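Local coordinates for isocitrate dehydrogenase [NAD] subunit 1 (Saccharomyces cerevisiae, PDB 3BLX), which forms part of the mitochondrial octamer that oxidises isocitrate to 2-oxoglutarate with NAD in the citric acid cycle, and also binds RNA, at residues F165-A170 / K176-V181. Residues are numbered along the deposited sequence; the frame is centred on the assembly and turned at random.
Sequences FAFDFA and KSVTAV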
# COMPACT_ATOMS: atom_id res chain seq x y z
N PHE E 165 -13.29 -16.45 -13.09
CA PHE E 165 -13.14 -15.92 -14.43
C PHE E 165 -13.94 -16.76 -15.42
O PHE E 165 -14.69 -16.24 -16.24
CB PHE E 165 -11.69 -15.88 -14.88
CG PHE E 165 -11.53 -15.38 -16.27
CD1 PHE E 165 -11.32 -14.03 -16.51
CD2 PHE E 165 -11.67 -16.25 -17.35
CE1 PHE E 165 -11.22 -13.56 -17.81
CE2 PHE E 165 -11.58 -15.79 -18.65
CZ PHE E 165 -11.35 -14.43 -18.88
N ALA E 166 -13.75 -18.07 -15.34
CA ALA E 166 -14.43 -19.01 -16.22
C ALA E 166 -15.95 -18.93 -16.09
O ALA E 166 -16.68 -18.89 -17.09
CB ALA E 166 -13.96 -20.44 -15.96
N PHE E 167 -16.45 -18.88 -14.85
CA PHE E 167 -17.88 -18.81 -14.65
C PHE E 167 -18.45 -17.49 -15.09
O PHE E 167 -19.49 -17.46 -15.75
CB PHE E 167 -18.23 -19.11 -13.20
CG PHE E 167 -18.09 -20.56 -12.86
CD1 PHE E 167 -18.87 -21.51 -13.50
CD2 PHE E 167 -17.19 -20.97 -11.90
CE1 PHE E 167 -18.77 -22.86 -13.18
CE2 PHE E 167 -17.07 -22.33 -11.58
CZ PHE E 167 -17.86 -23.27 -12.23
N ASP E 168 -17.76 -16.40 -14.76
CA ASP E 168 -18.20 -15.07 -15.21
C ASP E 168 -18.26 -14.97 -16.72
O ASP E 168 -19.06 -14.21 -17.26
CB ASP E 168 -17.30 -13.97 -14.67
CG ASP E 168 -17.56 -13.67 -13.20
OD1 ASP E 168 -18.71 -13.86 -12.73
OD2 ASP E 168 -16.60 -13.22 -12.51
N PHE E 169 -17.43 -15.75 -17.38
CA PHE E 169 -17.32 -15.74 -18.84
C PHE E 169 -18.45 -16.55 -19.46
O PHE E 169 -19.05 -16.14 -20.44
CB PHE E 169 -15.97 -16.33 -19.24
CG PHE E 169 -15.60 -16.13 -20.67
CD1 PHE E 169 -15.97 -17.07 -21.63
CD2 PHE E 169 -14.84 -15.03 -21.04
CE1 PHE E 169 -15.60 -16.90 -22.96
CE2 PHE E 169 -14.47 -14.85 -22.36
CZ PHE E 169 -14.85 -15.79 -23.33
N ALA E 170 -18.73 -17.69 -18.86
CA ALA E 170 -19.87 -18.50 -19.25
C ALA E 170 -21.16 -17.69 -19.10
O ALA E 170 -21.99 -17.70 -20.00
CB ALA E 170 -19.92 -19.79 -18.42
N LYS E 176 -23.53 -22.75 -21.05
CA LYS E 176 -24.30 -23.44 -20.02
C LYS E 176 -23.49 -24.49 -19.28
O LYS E 176 -23.93 -24.97 -18.23
CB LYS E 176 -25.58 -24.03 -20.61
CG LYS E 176 -26.68 -22.99 -20.77
CD LYS E 176 -27.53 -23.22 -22.01
CE LYS E 176 -28.37 -21.98 -22.31
NZ LYS E 176 -29.33 -22.21 -23.42
N SER E 177 -22.32 -24.84 -19.80
CA SER E 177 -21.47 -25.85 -19.18
C SER E 177 -20.05 -25.38 -18.95
O SER E 177 -19.41 -24.84 -19.84
CB SER E 177 -21.45 -27.14 -19.99
OG SER E 177 -22.47 -28.03 -19.59
N VAL E 178 -19.55 -25.62 -17.75
CA VAL E 178 -18.16 -25.41 -17.45
C VAL E 178 -17.59 -26.71 -16.93
O VAL E 178 -18.09 -27.25 -15.94
CB VAL E 178 -17.97 -24.32 -16.39
CG1 VAL E 178 -16.54 -24.34 -15.84
CG2 VAL E 178 -18.29 -22.96 -16.99
N THR E 179 -16.56 -27.22 -17.59
CA THR E 179 -15.93 -28.46 -17.14
C THR E 179 -14.50 -28.19 -16.69
O THR E 179 -13.70 -27.69 -17.45
CB THR E 179 -15.91 -29.52 -18.28
OG1 THR E 179 -17.22 -29.69 -18.79
CG2 THR E 179 -15.39 -30.85 -17.77
N ALA E 180 -14.18 -28.54 -15.46
CA ALA E 180 -12.79 -28.51 -15.03
C ALA E 180 -12.02 -29.74 -15.52
O ALA E 180 -12.44 -30.88 -15.33
CB ALA E 180 -12.72 -28.41 -13.52
N VAL E 181 -10.88 -29.49 -16.14
CA VAL E 181 -10.01 -30.55 -16.64
C VAL E 181 -8.80 -30.68 -15.72
O VAL E 181 -8.09 -29.71 -15.49
CB VAL E 181 -9.53 -30.26 -18.09
CG1 VAL E 181 -8.54 -31.32 -18.56
CG2 VAL E 181 -10.71 -30.18 -19.04
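Val178 meets Phe167 and Ala170 in a small, buried contact of apolar side chains. Its side chain rises from the strand toward the helix. CG2 lies 3.8 Å from Ala170 CB and also 3.8 Å from Phe167 CD1. CG1 lies over toward the far end of the ring, 3.8 Å from Phe167 CE1 and a little farther from CZ. Val178 CB comes within 3.6 Å of Phe167 CE1. The valine therefore follows the CD1, CE1 and CZ side of the ring, which it meets at a slant. Phe167 leaves the helix beside the strand rather than straight at it. With CG anti to its carbonyl carbon (chi1 -74°), the ring swings over to the valine. Ala166 also turns its methyl toward the strand but stays farther off, against Val234 of the adjacent strand.

Backbone hydrogen bonds hold the helix and the sheet separately; side-chain packing joins the two segments. Ala170 N bonds to Ala166 O at 3.0 Å within the helix. Val178 pairs with Asp210, and Thr179 with Val232 and Val234, by backbone hydrogen bonds in the parallel part of the mixed sheet. Ile209 packs against Phe167, Ala170 and Val178, and the Tyr206 ring lies nearly parallel to that of Phe167.

The short segments run nearly antiparallel, at 160°, with axes 9.1 Å apart. Helix 156-172 turns back through a short loop into strand 177-182, and lies along one face of the sheet. A helix leading into a parallel strand and packed on its face belongs to the alpha/beta architecture of the isocitrate and isopropylmalate dehydrogenase family.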